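Local coordinates for protein 3-guanidinopropionase (Pseudomonas aeruginosa, PDB 3NIQ) that hydrolyses 3-guanidinopropanoate to beta-alanine and urea with two manganese ions per subunit, as a homohexameric member of the arginase family, at residues P32-W44 and S101-A115. Numbering follows the deposited sequence.
Sequences PAALQVGLIGVPW and SLRRIEGFYRQVHAA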
loop_
_atom_site.group_PDB
_atom_site.type_symbol
_atom_site.label_atom_id
_atom_site.label_comp_id
_atom_site.label_asym_id
_atom_site.label_seq_id
_atom_site.Cartn_x
_atom_site.Cartn_y
_atom_site.Cartn_z
ATOM N N PRO A 32 37.978 8.684 5.708
ATOM C CA PRO A 32 37.860 7.620 6.704
ATOM C C PRO A 32 38.684 7.897 7.956
ATOM O O PRO A 32 38.255 7.538 9.065
ATOM C CB PRO A 32 38.415 6.372 5.984
ATOM C CG PRO A 32 38.552 6.725 4.558
ATOM C CD PRO A 32 38.598 8.213 4.450
ATOM N N ALA A 33 39.850 8.524 7.780
ATOM C CA ALA A 33 40.771 8.819 8.900
ATOM C C ALA A 33 40.163 9.750 9.952
ATOM O O ALA A 33 40.620 9.788 11.105
ATOM C CB ALA A 33 42.107 9.411 8.371
ATOM N N ALA A 34 39.129 10.495 9.565
ATOM C CA ALA A 34 38.434 11.371 10.508
ATOM C C ALA A 34 37.595 10.582 11.530
ATOM O O ALA A 34 37.143 11.148 12.519
ATOM C CB ALA A 34 37.567 12.381 9.753
ATOM N N LEU A 35 37.412 9.272 11.305
ATOM C CA LEU A 35 36.472 8.458 12.102
ATOM C C LEU A 35 37.073 7.172 12.668
ATOM O O LEU A 35 38.011 6.625 12.101
ATOM C CB LEU A 35 35.257 8.070 11.235
ATOM C CG LEU A 35 34.486 9.229 10.616
ATOM C CD1 LEU A 35 33.473 8.724 9.592
ATOM C CD2 LEU A 35 33.833 10.032 11.718
ATOM N N GLN A 36 36.497 6.679 13.765
ATOM C CA GLN A 36 36.881 5.386 14.328
ATOM C C GLN A 36 35.914 4.287 13.904
ATOM O O GLN A 36 36.305 3.119 13.764
ATOM C CB GLN A 36 36.974 5.454 15.855
ATOM C CG GLN A 36 38.125 6.339 16.360
ATOM C CD GLN A 36 38.007 6.562 17.843
ATOM O OE1 GLN A 36 37.289 7.444 18.280
ATOM N NE2 GLN A 36 38.651 5.715 18.628
ATOM N N VAL A 37 34.653 4.673 13.695
ATOM C CA VAL A 37 33.642 3.775 13.122
ATOM C C VAL A 37 32.968 4.541 11.976
ATOM O O VAL A 37 32.395 5.617 12.188
ATOM C CB VAL A 37 32.602 3.321 14.181
ATOM C CG1 VAL A 37 31.463 2.497 13.548
ATOM C CG2 VAL A 37 33.270 2.536 15.307
ATOM N N GLY A 38 33.041 3.984 10.772
ATOM C CA GLY A 38 32.412 4.584 9.585
ATOM C C GLY A 38 31.111 3.908 9.214
ATOM O O GLY A 38 31.065 2.683 9.097
ATOM N N LEU A 39 30.058 4.702 9.045
ATOM C CA LEU A 39 28.752 4.201 8.643
ATOM C C LEU A 39 28.635 4.359 7.149
ATOM O O LEU A 39 28.704 5.465 6.621
ATOM C CB LEU A 39 27.599 4.927 9.360
ATOM C CG LEU A 39 27.737 5.140 10.872
ATOM C CD1 LEU A 39 26.445 5.758 11.462
ATOM C CD2 LEU A 39 28.120 3.863 11.626
ATOM N N ILE A 40 28.524 3.231 6.464
ATOM C CA ILE A 40 28.673 3.221 5.017
ATOM C C ILE A 40 27.510 2.532 4.344
ATOM O O ILE A 40 27.084 1.447 4.765
ATOM C CB ILE A 40 29.982 2.483 4.600
ATOM C CG1 ILE A 40 31.214 3.127 5.262
ATOM C CG2 ILE A 40 30.137 2.508 3.061
ATOM C CD1 ILE A 40 32.358 2.067 5.595
ATOM N N GLY A 41 27.017 3.133 3.271
ATOM C CA GLY A 41 26.016 2.481 2.460
ATOM C C GLY A 41 26.643 1.752 1.282
ATOM O O GLY A 41 27.594 2.244 0.678
ATOM N N VAL A 42 26.123 0.567 0.946
ATOM C CA VAL A 42 26.549 -0.098 -0.283
ATOM C C VAL A 42 25.336 -0.430 -1.153
ATOM O O VAL A 42 24.781 -1.545 -1.090
ATOM C CB VAL A 42 27.357 -1.333 -0.010
ATOM C CG1 VAL A 42 27.984 -1.798 -1.318
ATOM C CG2 VAL A 42 28.423 -1.047 1.066
ATOM N N PRO A 43 24.922 0.543 -1.966
ATOM C CA PRO A 43 23.651 0.468 -2.679
ATOM C C PRO A 43 23.803 -0.367 -3.939
ATOM O O PRO A 43 23.895 0.172 -5.030
ATOM C CB PRO A 43 23.349 1.936 -2.995
ATOM C CG PRO A 43 24.720 2.587 -3.115
ATOM C CD PRO A 43 25.577 1.869 -2.112
ATOM N N TRP A 44 23.826 -1.688 -3.774
ATOM C CA TRP A 44 24.226 -2.574 -4.857
ATOM C C TRP A 44 23.501 -3.910 -4.760
ATOM O O TRP A 44 23.550 -4.595 -3.728
ATOM C CB TRP A 44 25.741 -2.775 -4.792
ATOM C CG TRP A 44 26.285 -3.671 -5.862
ATOM C CD1 TRP A 44 26.039 -3.592 -7.203
ATOM C CD2 TRP A 44 27.192 -4.767 -5.682
ATOM N NE1 TRP A 44 26.732 -4.578 -7.870
ATOM C CE2 TRP A 44 27.442 -5.316 -6.963
ATOM C CE3 TRP A 44 27.818 -5.342 -4.560
ATOM C CZ2 TRP A 44 28.285 -6.410 -7.161
ATOM C CZ3 TRP A 44 28.676 -6.432 -4.762
ATOM C CH2 TRP A 44 28.902 -6.944 -6.059
ATOM N N SER A 101 31.666 -3.339 -10.097
ATOM C CA SER A 101 31.222 -2.942 -8.745
ATOM C C SER A 101 32.044 -3.612 -7.656
ATOM O O SER A 101 32.474 -2.954 -6.712
ATOM C CB SER A 101 29.739 -3.220 -8.530
ATOM O OG SER A 101 28.964 -2.305 -9.265
ATOM N N LEU A 102 32.307 -4.905 -7.828
ATOM C CA LEU A 102 33.160 -5.677 -6.928
ATOM C C LEU A 102 34.518 -5.022 -6.767
ATOM O O LEU A 102 35.014 -4.858 -5.632
ATOM C CB LEU A 102 33.371 -7.092 -7.458
ATOM C CG LEU A 102 32.351 -8.188 -7.209
ATOM C CD1 LEU A 102 32.850 -9.483 -7.856
ATOM C CD2 LEU A 102 32.088 -8.391 -5.686
ATOM N N ARG A 103 35.131 -4.642 -7.896
ATOM C CA ARG A 103 36.418 -3.951 -7.850
ATOM C C ARG A 103 36.315 -2.629 -7.092
ATOM O O ARG A 103 37.139 -2.336 -6.221
ATOM C CB ARG A 103 36.958 -3.683 -9.259
ATOM C CG ARG A 103 38.348 -3.016 -9.276
ATOM C CD ARG A 103 38.777 -2.609 -10.721
ATOM N NE ARG A 103 37.817 -1.670 -11.311
ATOM C CZ ARG A 103 37.821 -0.348 -11.103
ATOM N NH1 ARG A 103 38.752 0.209 -10.325
ATOM N NH2 ARG A 103 36.879 0.420 -11.662
ATOM N N ARG A 104 35.314 -1.826 -7.454
ATOM C CA ARG A 104 35.200 -0.472 -6.911
ATOM C C ARG A 104 34.886 -0.516 -5.420
ATOM O O ARG A 104 35.460 0.240 -4.624
ATOM C CB ARG A 104 34.148 0.319 -7.689
ATOM C CG ARG A 104 34.672 0.754 -9.077
ATOM C CD ARG A 104 33.566 1.032 -10.078
ATOM N NE ARG A 104 32.852 2.264 -9.771
ATOM C CZ ARG A 104 32.206 3.005 -10.668
ATOM N NH1 ARG A 104 32.183 2.640 -11.943
ATOM N NH2 ARG A 104 31.583 4.113 -10.283
ATOM N N ILE A 105 34.005 -1.443 -5.036
ATOM C CA ILE A 105 33.636 -1.556 -3.635
ATOM C C ILE A 105 34.818 -1.961 -2.777
ATOM O O ILE A 105 35.047 -1.362 -1.719
ATOM C CB ILE A 105 32.457 -2.518 -3.408
ATOM C CG1 ILE A 105 31.206 -1.956 -4.103
ATOM C CG2 ILE A 105 32.252 -2.723 -1.916
ATOM C CD1 ILE A 105 30.042 -2.939 -4.213
ATOM N N GLU A 106 35.578 -2.961 -3.225
ATOM C CA GLU A 106 36.759 -3.390 -2.466
ATOM C C GLU A 106 37.768 -2.235 -2.310
ATOM O O GLU A 106 38.366 -2.071 -1.244
ATOM C CB GLU A 106 37.451 -4.597 -3.126
ATOM C CG GLU A 106 38.762 -4.982 -2.405
ATOM C CD GLU A 106 39.497 -6.183 -3.009
ATOM O OE1 GLU A 106 38.964 -6.833 -3.943
ATOM O OE2 GLU A 106 40.609 -6.479 -2.526
ATOM N N GLY A 107 37.975 -1.471 -3.387
ATOM C CA GLY A 107 38.920 -0.347 -3.379
ATOM C C GLY A 107 38.560 0.672 -2.305
ATOM O O GLY A 107 39.418 1.147 -1.567
ATOM N N PHE A 108 37.268 0.973 -2.190
ATOM C CA PHE A 108 36.777 1.837 -1.137
ATOM C C PHE A 108 37.082 1.269 0.251
ATOM O O PHE A 108 37.609 1.966 1.129
ATOM C CB PHE A 108 35.266 2.030 -1.323
ATOM C CG PHE A 108 34.649 3.002 -0.354
ATOM C CD1 PHE A 108 34.758 4.375 -0.563
ATOM C CD2 PHE A 108 33.938 2.543 0.745
ATOM C CE1 PHE A 108 34.171 5.298 0.340
ATOM C CE2 PHE A 108 33.358 3.440 1.658
ATOM C CZ PHE A 108 33.479 4.827 1.452
ATOM N N TYR A 109 36.749 -0.002 0.463
ATOM C CA TYR A 109 36.949 -0.595 1.775
ATOM C C TYR A 109 38.420 -0.768 2.141
ATOM O O TYR A 109 38.755 -0.757 3.312
ATOM C CB TYR A 109 36.169 -1.918 1.925
ATOM C CG TYR A 109 34.716 -1.645 2.270
ATOM C CD1 TYR A 109 34.283 -1.635 3.605
ATOM C CD2 TYR A 109 33.796 -1.336 1.278
ATOM C CE1 TYR A 109 32.952 -1.340 3.932
ATOM C CE2 TYR A 109 32.441 -1.028 1.604
ATOM C CZ TYR A 109 32.038 -1.053 2.920
ATOM O OH TYR A 109 30.740 -0.756 3.267
ATOM N N ARG A 110 39.284 -0.953 1.149
ATOM C CA ARG A 110 40.749 -0.955 1.412
ATOM C C ARG A 110 41.205 0.376 2.025
ATOM O O ARG A 110 42.070 0.402 2.898
ATOM C CB ARG A 110 41.538 -1.213 0.131
ATOM C CG ARG A 110 41.453 -2.659 -0.374
ATOM C CD ARG A 110 42.652 -3.016 -1.220
ATOM N NE ARG A 110 42.575 -4.367 -1.796
ATOM C CZ ARG A 110 43.586 -4.939 -2.450
ATOM N NH1 ARG A 110 44.743 -4.283 -2.585
ATOM N NH2 ARG A 110 43.451 -6.160 -2.966
ATOM N N GLN A 111 40.615 1.475 1.558
ATOM C CA GLN A 111 40.937 2.808 2.075
ATOM C C GLN A 111 40.419 2.967 3.488
ATOM O O GLN A 111 41.109 3.498 4.364
ATOM C CB GLN A 111 40.272 3.883 1.215
ATOM C CG GLN A 111 40.988 4.193 -0.091
ATOM C CD GLN A 111 40.125 5.033 -1.026
ATOM O OE1 GLN A 111 38.893 5.000 -0.955
ATOM N NE2 GLN A 111 40.768 5.781 -1.913
ATOM N N VAL A 112 39.174 2.546 3.701
ATOM C CA VAL A 112 38.577 2.595 5.021
ATOM C C VAL A 112 39.480 1.785 5.978
ATOM O O VAL A 112 39.863 2.269 7.032
ATOM C CB VAL A 112 37.121 2.029 5.002
ATOM C CG1 VAL A 112 36.578 1.859 6.419
ATOM C CG2 VAL A 112 36.218 2.916 4.164
ATOM N N HIS A 113 39.832 0.561 5.575
ATOM C CA HIS A 113 40.632 -0.324 6.408
ATOM C C HIS A 113 42.041 0.279 6.669
ATOM O O HIS A 113 42.545 0.263 7.792
ATOM C CB HIS A 113 40.765 -1.690 5.740
ATOM C CG HIS A 113 41.484 -2.699 6.576
ATOM N ND1 HIS A 113 41.027 -3.090 7.817
ATOM C CD2 HIS A 113 42.619 -3.406 6.354
ATOM C CE1 HIS A 113 41.853 -3.992 8.325
ATOM N NE2 HIS A 113 42.828 -4.197 7.462
ATOM N N ALA A 114 42.652 0.823 5.630
ATOM C CA ALA A 114 43.989 1.415 5.773
ATOM C C ALA A 114 43.994 2.561 6.793
ATOM O O ALA A 114 44.994 2.796 7.440
ATOM C CB ALA A 114 44.537 1.871 4.432
ATOM N N ALA A 115 42.861 3.234 6.981
ATOM C CA ALA A 115 42.805 4.308 7.958
ATOM C C ALA A 115 42.520 3.783 9.362
ATOM O O ALA A 115 42.457 4.547 10.311
ATOM C CB ALA A 115 41.776 5.364 7.539
#
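One face of the Trp44 indole carries Ser101 CB, 3.7 Å from the centroid of the five-membered ring and 28° off its normal, a CH-pi contact. Ile105 CD1 and Leu102 CD2 approach the benzo part obliquely, the former 3.3 Å from Trp44 CE3. With CG anti to the backbone N (chi1 -180°), the indole of Trp44 is carried to Ser101, Leu102 and Ile105. The Tyr109 ring receives Val42 CG2 at its edge, near the ring plane, and Ile40 CD1 obliquely, 3.8 Å from Tyr109 CE1. Methyl groups of Ile40 and Val42 converge on the phenol oxygen: Tyr109 OH is 3.2 Å from Val42 CG2 and 3.3 Å from Ile40 CG2. Ile40 CG2 also meets Phe108 CE2 obliquely at 3.6 Å. Pro32 CB rests 3.8 Å from Ala115 CB. Strand 37-42 and helix 101-114 run nearly antiparallel (161°), axes 10.4 Å apart; helix 98-114 connects strands 85-90 and 118-123 in a beta-alpha-beta crossover, passing over 37-42 between them in the parallel sheet of this arginase-family fold. With no hydrogen bond between the segments, cohesion rests on apolar and CH-pi contacts, while the buried hydroxyls of Tyr109 and Ser101 are hydrogen-bonded to Ser121 OG and Asn94 N.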